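Local coordinates for putative thioesterase yhdA (Lactococcus lactis subsp. lactis, PDB 3GEK), which belongs to the PaaI thioesterase family and probably hydrolyses acyl-CoA thioesters, perhaps 1,4-dihydroxy-2-naphthoyl-CoA, at the interface of chains A and B and the interface of chains A and C. Residues are numbered along the deposited sequence; one frame, centred on the assembly and turned at random. Chains: chain A/B/C, Putative thioesterase yhdA.

Contact 1: the interface of chains A and B. Residues chain A 100, 110, 112, 123; chain B 110, 112, 120, 123.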
ATOM      1  N   LEU A 100      -5.288   8.120  12.186  1.00 47.57           N
ATOM      2  CA  LEU A 100      -6.218   7.002  12.263  1.00 48.37           C
ATOM      3  C   LEU A 100      -5.893   6.099  13.435  1.00 48.69           C
ATOM      4  O   LEU A 100      -6.775   5.417  13.960  1.00 49.03           O
ATOM      5  CB  LEU A 100      -6.188   6.182  10.977  1.00 48.39           C
ATOM      6  CG  LEU A 100      -6.521   6.854   9.646  1.00 49.55           C
ATOM      7  CD1 LEU A 100      -6.245   5.862   8.524  1.00 49.78           C
ATOM      8  CD2 LEU A 100      -7.967   7.355   9.604  1.00 49.30           C
ATOM      9  N   GLU A 110      -3.765   9.307   7.773  1.00 46.74           N
ATOM     10  CA  GLU A 110      -4.475   9.374   6.507  1.00 46.92           C
ATOM     11  C   GLU A 110      -4.326  10.798   5.972  1.00 46.74           C
ATOM     12  O   GLU A 110      -4.786  11.759   6.602  1.00 46.28           O
ATOM     13  CB  GLU A 110      -5.943   9.025   6.718  1.00 47.43           C
ATOM     14  CG  GLU A 110      -6.850   9.218   5.512  1.00 49.19           C
ATOM     15  CD  GLU A 110      -8.312   9.210   5.916  1.00 52.54           C
ATOM     16  OE1 GLU A 110      -8.852   8.115   6.198  1.00 52.56           O
ATOM     17  OE2 GLU A 110      -8.921  10.308   5.969  1.00 55.37           O
ATOM     18  N   LYS A 112      -4.609  13.577   2.756  1.00 46.47           N
ATOM     19  CA  LYS A 112      -5.164  13.969   1.474  1.00 46.74           C
ATOM     20  C   LYS A 112      -4.394  15.156   0.903  1.00 46.46           C
ATOM     21  O   LYS A 112      -4.242  16.186   1.557  1.00 46.11           O
ATOM     22  CB  LYS A 112      -6.659  14.284   1.605  1.00 47.29           C
ATOM     23  CG  LYS A 112      -7.504  13.068   1.986  1.00 48.96           C
ATOM     24  CD  LYS A 112      -8.994  13.353   1.862  1.00 53.26           C
ATOM     25  CE  LYS A 112      -9.830  12.287   2.565  1.00 54.92           C
ATOM     26  NZ  LYS A 112      -9.607  12.286   4.051  1.00 56.07           N
ATOM     27  N   GLN A 123      -4.109  10.601  -2.571  1.00 48.59           N
ATOM     28  CA  GLN A 123      -4.474  10.058  -1.268  1.00 49.01           C
ATOM     29  C   GLN A 123      -3.292   9.220  -0.786  1.00 48.96           C
ATOM     30  O   GLN A 123      -2.778   8.373  -1.521  1.00 48.54           O
ATOM     31  CB  GLN A 123      -5.730   9.197  -1.394  1.00 49.34           C
ATOM     32  CG  GLN A 123      -6.076   8.382  -0.148  1.00 51.72           C
ATOM     33  CD  GLN A 123      -7.094   9.059   0.753  1.00 54.72           C
ATOM     34  OE1 GLN A 123      -7.574  10.160   0.467  1.00 56.91           O
ATOM     35  NE2 GLN A 123      -7.446   8.388   1.844  1.00 55.77           N
TER
ATOM     36  N   GLU B 110     -11.894   4.185  -1.078  1.00 47.90           N
ATOM     37  CA  GLU B 110     -11.399   4.230   0.292  1.00 48.69           C
ATOM     38  C   GLU B 110     -12.429   3.541   1.189  1.00 48.09           C
ATOM     39  O   GLU B 110     -13.580   3.970   1.263  1.00 48.03           O
ATOM     40  CB  GLU B 110     -11.189   5.683   0.738  1.00 48.60           C
ATOM     41  CG  GLU B 110     -10.993   5.870   2.241  1.00 49.73           C
ATOM     42  CD  GLU B 110     -10.974   7.334   2.639  1.00 50.49           C
ATOM     43  OE1 GLU B 110      -9.983   8.024   2.324  1.00 53.26           O
ATOM     44  OE2 GLU B 110     -11.950   7.799   3.268  1.00 54.71           O
ATOM     45  N   LYS B 112     -13.564   1.825   4.937  1.00 47.33           N
ATOM     46  CA  LYS B 112     -13.374   1.752   6.380  1.00 47.32           C
ATOM     47  C   LYS B 112     -14.118   0.558   6.974  1.00 46.94           C
ATOM     48  O   LYS B 112     -15.332   0.422   6.806  1.00 46.56           O
ATOM     49  CB  LYS B 112     -13.784   3.073   7.054  1.00 47.06           C
ATOM     50  CG  LYS B 112     -12.833   4.233   6.732  1.00 47.62           C
ATOM     51  CD  LYS B 112     -13.274   5.544   7.370  1.00 47.99           C
ATOM     52  CE  LYS B 112     -12.484   6.736   6.805  1.00 49.64           C
ATOM     53  NZ  LYS B 112     -11.022   6.694   7.145  1.00 49.53           N
ATOM     54  N   LEU B 120     -12.561   2.039  14.300  1.00 50.29           N
ATOM     55  CA  LEU B 120     -11.886   1.638  13.072  1.00 50.57           C
ATOM     56  C   LEU B 120     -11.010   0.413  13.321  1.00 50.52           C
ATOM     57  O   LEU B 120     -10.073   0.463  14.116  1.00 50.95           O
ATOM     58  CB  LEU B 120     -11.055   2.803  12.516  1.00 50.46           C
ATOM     59  CG  LEU B 120     -10.495   2.708  11.094  1.00 50.81           C
ATOM     60  CD1 LEU B 120     -11.595   2.483  10.058  1.00 50.65           C
ATOM     61  CD2 LEU B 120      -9.708   3.971  10.773  1.00 50.83           C
ATOM     62  N   GLN B 123      -8.371   0.087   7.696  1.00 50.91           N
ATOM     63  CA  GLN B 123      -8.597   0.999   6.590  1.00 51.35           C
ATOM     64  C   GLN B 123      -7.955   0.421   5.339  1.00 51.21           C
ATOM     65  O   GLN B 123      -6.779   0.067   5.340  1.00 51.08           O
ATOM     66  CB  GLN B 123      -8.058   2.395   6.903  1.00 51.74           C
ATOM     67  CG  GLN B 123      -8.090   3.335   5.706  1.00 53.96           C
ATOM     68  CD  GLN B 123      -8.647   4.697   6.034  1.00 55.73           C
ATOM     69  OE1 GLN B 123      -9.335   4.877   7.039  1.00 56.93           O
ATOM     70  NE2 GLN B 123      -8.361   5.672   5.175  1.00 56.43           N
TER

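Contact 2: the interface of chains A and B. Residues chain A 100-101, 108, 125, 127; chain B 82, 84.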
ATOM      1  N   LEU A 100      -5.288   8.120  12.186  1.00 47.57           N
ATOM      2  CA  LEU A 100      -6.218   7.002  12.263  1.00 48.37           C
ATOM      3  C   LEU A 100      -5.893   6.099  13.435  1.00 48.69           C
ATOM      4  O   LEU A 100      -6.775   5.417  13.960  1.00 49.03           O
ATOM      5  CB  LEU A 100      -6.188   6.182  10.977  1.00 48.39           C
ATOM      6  CG  LEU A 100      -6.521   6.854   9.646  1.00 49.55           C
ATOM      7  CD1 LEU A 100      -6.245   5.862   8.524  1.00 49.78           C
ATOM      8  CD2 LEU A 100      -7.967   7.355   9.604  1.00 49.30           C
ATOM      9  N   LYS A 101      -4.623   6.079  13.829  1.00 48.95           N
ATOM     10  CA  LYS A 101      -4.194   5.285  14.964  1.00 49.34           C
ATOM     11  C   LYS A 101      -3.072   5.960  15.739  1.00 49.67           C
ATOM     12  O   LYS A 101      -2.012   6.279  15.190  1.00 49.22           O
ATOM     13  CB  LYS A 101      -3.773   3.876  14.533  1.00 49.47           C
ATOM     14  CG  LYS A 101      -3.500   2.948  15.713  1.00 50.24           C
ATOM     15  CD  LYS A 101      -2.830   1.665  15.275  1.00 52.13           C
ATOM     16  CE  LYS A 101      -2.614   0.744  16.474  1.00 53.91           C
ATOM     17  NZ  LYS A 101      -2.003  -0.547  16.049  1.00 54.51           N
ATOM     18  N   VAL A 108      -0.474   6.000  12.487  1.00 48.07           N
ATOM     19  CA  VAL A 108      -0.977   5.805  11.125  1.00 47.43           C
ATOM     20  C   VAL A 108      -1.760   7.038  10.705  1.00 47.27           C
ATOM     21  O   VAL A 108      -2.809   7.346  11.286  1.00 47.59           O
ATOM     22  CB  VAL A 108      -1.854   4.538  10.987  1.00 47.16           C
ATOM     23  CG1 VAL A 108      -2.229   4.298   9.535  1.00 46.16           C
ATOM     24  CG2 VAL A 108      -1.139   3.314  11.562  1.00 47.08           C
ATOM     25  N   THR A 125      -1.333   7.237   2.704  1.00 48.91           N
ATOM     26  CA  THR A 125      -1.281   6.746   4.077  1.00 49.21           C
ATOM     27  C   THR A 125       0.177   6.584   4.493  1.00 48.51           C
ATOM     28  O   THR A 125       0.979   6.003   3.755  1.00 48.23           O
ATOM     29  CB  THR A 125      -2.037   5.404   4.240  1.00 49.35           C
ATOM     30  OG1 THR A 125      -3.413   5.594   3.893  1.00 51.54           O
ATOM     31  CG2 THR A 125      -1.972   4.918   5.687  1.00 50.03           C
ATOM     32  N   VAL A 127       2.658   5.299   7.709  1.00 47.75           N
ATOM     33  CA  VAL A 127       2.890   4.685   9.007  1.00 48.31           C
ATOM     34  C   VAL A 127       4.254   5.147   9.525  1.00 48.63           C
ATOM     35  O   VAL A 127       5.269   4.963   8.850  1.00 48.55           O
ATOM     36  CB  VAL A 127       2.851   3.131   8.945  1.00 48.29           C
ATOM     37  CG1 VAL A 127       3.035   2.533  10.326  1.00 47.68           C
ATOM     38  CG2 VAL A 127       1.556   2.643   8.306  1.00 48.11           C
TER
ATOM     39  N   ASN B  82      -4.268  -1.313   6.095  1.00 48.77           N
ATOM     40  CA  ASN B  82      -3.666  -1.213   7.414  1.00 49.24           C
ATOM     41  C   ASN B  82      -4.678  -1.770   8.410  1.00 49.45           C
ATOM     42  O   ASN B  82      -5.815  -1.298   8.476  1.00 49.14           O
ATOM     43  CB  ASN B  82      -3.294   0.239   7.743  1.00 49.03           C
ATOM     44  CG  ASN B  82      -2.135   0.759   6.890  1.00 48.67           C
ATOM     45  OD1 ASN B  82      -0.968   0.470   7.154  1.00 48.60           O
ATOM     46  ND2 ASN B  82      -2.457   1.533   5.871  1.00 46.52           N
ATOM     47  N   LEU B  84      -5.563  -1.818  11.969  1.00 50.92           N
ATOM     48  CA  LEU B  84      -5.244  -0.897  13.057  1.00 51.26           C
ATOM     49  C   LEU B  84      -5.494  -1.505  14.426  1.00 51.52           C
ATOM     50  O   LEU B  84      -4.699  -1.329  15.355  1.00 51.29           O
ATOM     51  CB  LEU B  84      -6.073   0.384  12.904  1.00 51.11           C
ATOM     52  CG  LEU B  84      -5.649   1.503  11.941  1.00 51.73           C
ATOM     53  CD1 LEU B  84      -4.355   1.236  11.187  1.00 51.06           C
ATOM     54  CD2 LEU B  84      -6.769   1.829  10.976  1.00 52.14           C
TER

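Contact 3: the interface of chains A and C. Residues chain A 79-81; chain C 79-81.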
ATOM      1  N   ILE A  79       4.659   3.789   3.550  1.00 54.10           N
ATOM      2  CA  ILE A  79       3.947   4.807   2.803  1.00 54.31           C
ATOM      3  C   ILE A  79       3.251   4.174   1.596  1.00 54.00           C
ATOM      4  O   ILE A  79       3.867   3.426   0.830  1.00 54.04           O
ATOM      5  CB  ILE A  79       4.890   6.011   2.428  1.00 54.52           C
ATOM      6  CG1 ILE A  79       4.095   7.243   1.958  1.00 55.16           C
ATOM      7  CG2 ILE A  79       5.988   5.590   1.445  1.00 54.77           C
ATOM      8  CD1 ILE A  79       3.761   7.259   0.478  1.00 58.99           C
ATOM      9  N   ASN A  80       1.959   4.451   1.462  1.00 53.29           N
ATOM     10  CA  ASN A  80       1.200   4.059   0.278  1.00 52.99           C
ATOM     11  C   ASN A  80       0.504   5.274  -0.313  1.00 52.64           C
ATOM     12  O   ASN A  80      -0.151   6.027   0.410  1.00 52.31           O
ATOM     13  CB  ASN A  80       0.144   3.002   0.619  1.00 52.93           C
ATOM     14  CG  ASN A  80      -0.528   2.434  -0.622  1.00 53.16           C
ATOM     15  OD1 ASN A  80       0.012   1.546  -1.271  1.00 55.25           O
ATOM     16  ND2 ASN A  80      -1.709   2.939  -0.950  1.00 50.85           N
ATOM     17  N   ALA A  81       0.634   5.451  -1.624  1.00 52.14           N
ATOM     18  CA  ALA A  81       0.011   6.577  -2.301  1.00 51.82           C
ATOM     19  C   ALA A  81      -0.724   6.161  -3.560  1.00 51.61           C
ATOM     20  O   ALA A  81      -0.280   5.279  -4.292  1.00 51.43           O
ATOM     21  CB  ALA A  81       1.041   7.644  -2.626  1.00 51.76           C
TER
ATOM     22  N   ILE C  79       2.067   4.106  -5.639  1.00 53.77           N
ATOM     23  CA  ILE C  79       3.379   3.729  -5.127  1.00 53.35           C
ATOM     24  C   ILE C  79       3.212   3.204  -3.708  1.00 52.97           C
ATOM     25  O   ILE C  79       2.438   3.755  -2.927  1.00 52.81           O
ATOM     26  CB  ILE C  79       4.388   4.916  -5.190  1.00 53.27           C
ATOM     27  CG1 ILE C  79       5.761   4.509  -4.641  1.00 53.57           C
ATOM     28  CG2 ILE C  79       3.852   6.130  -4.432  1.00 54.05           C
ATOM     29  CD1 ILE C  79       6.924   5.363  -5.142  1.00 53.53           C
ATOM     30  N   ASN C  80       3.910   2.114  -3.404  1.00 52.48           N
ATOM     31  CA  ASN C  80       3.980   1.593  -2.054  1.00 51.98           C
ATOM     32  C   ASN C  80       5.422   1.361  -1.641  1.00 51.58           C
ATOM     33  O   ASN C  80       6.206   0.817  -2.409  1.00 51.32           O
ATOM     34  CB  ASN C  80       3.211   0.283  -1.937  1.00 52.36           C
ATOM     35  CG  ASN C  80       3.071  -0.169  -0.499  1.00 53.23           C
ATOM     36  OD1 ASN C  80       2.276   0.391   0.259  1.00 54.43           O
ATOM     37  ND2 ASN C  80       3.850  -1.173  -0.111  1.00 52.41           N
ATOM     38  N   ALA C  81       5.763   1.759  -0.421  1.00 51.14           N
ATOM     39  CA  ALA C  81       7.116   1.585   0.086  1.00 50.93           C
ATOM     40  C   ALA C  81       7.133   1.122   1.531  1.00 50.96           C
ATOM     41  O   ALA C  81       6.288   1.523   2.334  1.00 50.77           O
ATOM     42  CB  ALA C  81       7.906   2.876  -0.058  1.00 50.73           C
TER

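Contact 1: the interface of chains A and B
The side chains of A:Glu110 and B:Gln123 cross at about a right angle, with the carboxylate and amide planes 42° apart. A:Leu100 CD1 lies over one face of the amide, 3.6 Å from B:Gln123 CD, while the in-plane NE2 edge turns to A:Glu110. A:Glu110 CG is anti to the backbone N (chi1 173°) and the chain extends beyond it, carrying the carboxylate to chain B. B:Gln123 NE2 reaches A:Glu110 OE1 at 2.7 Å on the anti side. B:Lys112 NZ takes the syn lone pair, 2.8 Å from A:Glu110 OE1, in a tip-to-tip salt bridge. A:Lys112 NZ approaches A:Glu110 OE2 at 2.8 Å from above the carboxylate plane, and B:Lys112 NZ also binds B:Gln123 OE1, fixing the amide's rotation. The reciprocal pair is poorer: as modelled, A:Gln123 NE2 lies 2.6 Å from B:Glu110 OE1, but the bond is bent to 116° at the hydrogen and leaves the amide plane steeply. The two glutamates would repel if both are charged, which the nearby lysines may partly offset. An alanine in place of A:Glu110 would probably leave the B:Lys112 ammonium and the B:Gln123 amide without their acceptor. The network is likely to help join two dimers of a PaaI-type tetramer.

Contact 2: the interface of chains A and B
A:Lys101 and B:Leu84 form a hydrogen bond across this patch. The lysine chain runs fully extended, with CG anti to the backbone N (chi1 -172°), and this carries its ammonium to the backbone of chain B. There A:Lys101 NZ donates to the carbonyl B:Leu84 O at 2.9 Å, in the carbonyl plane and on a lone pair, with a C=O...N angle of 145°. Because the acceptor is a main-chain oxygen, the bond probably steadies the loop, and need not depend on which side chain the residue carries.

Apolar contact centres on the same residue, which buries 80 Å² of its surface against chain A. The side chains of B:Leu84 and A:Val108 cross obliquely, B:Leu84 CD1 resting 3.8 Å from A:Val108 CG2, while B:Leu84 CG lies 4.0 Å from A:Lys101 CB.

Van der Waals contact continues at B:Asn82, whose amide borders two methyl groups. Its ND2 meets A:Thr125 CG2 tip to tip at 3.4 Å, whereas its OD1 slides past A:Val127 CG2 at 3.5 Å, the two side chains pointing in opposite directions.

Together these contacts seat the end of strand 72-83 of chain B, and the loop after it, against the sheet of chain A, and so probably set how the two sheets face each other.

Contact 3: the interface of chains A and C
In both A:Asn80 and C:Asn80 the CG is anti to the backbone N (chi1 -172° in chain A), which brings the two side chains together across the local two-fold, crossing at about a right angle with amide planes 52° apart. The residue is engineered, the natural one being serine. As modelled, A:Asn80 OD1 and C:Asn80 OD1 lie 3.0 Å apart, two acceptors opposed, so the assignment of oxygen and nitrogen in at least one amide is doubtful.

In A:Ile79 and C:Ile79, CG1 is anti to the backbone N (chi1 -166° in chain A), which sets CG2 between the backbone N and the carbonyl carbon and points it at the alanine across. On the face opposite the asparagines, A:Ile79 CG2 sits beside C:Ala81 CB at 3.6 Å, and C:Ile79 CG2 meets A:Ala81 CB at 3.7 Å.

The backbone carries the contact. A:Ile79 N bonds to C:Ala81 O at 3.0 Å, and C:Ala81 N to A:Ile79 O at 2.8 Å. The twin pair repeats this, with A:Ala81 N 2.8 Å from C:Ile79 O and C:Ile79 N 2.9 Å from A:Ala81 O.

Strand 73-83 of chain A thus lies antiparallel to strand 74-83 of chain C, joining two sheets edge to edge, as in typical hotdog-fold thioesterase dimers.

Contact 1 and contact 2 belong to one interface: their C-alpha centres are about 8 Å apart, and they share A:Leu100 along with strands 106-115 and 120-131 of chain A. Contact 3 uses a different partner and lies about 14 Å from contact 1 and 13 Å from contact 2, again between C-alpha centres. Strand 73-83 ties the two kinds of joining together, since its later part pairs with chain C while, in chain B, the end of the equivalent strand presses on chain A. Edge-to-edge pairing and face-to-face packing would together account for the deposited tetramer, which is probably a dimer of dimers.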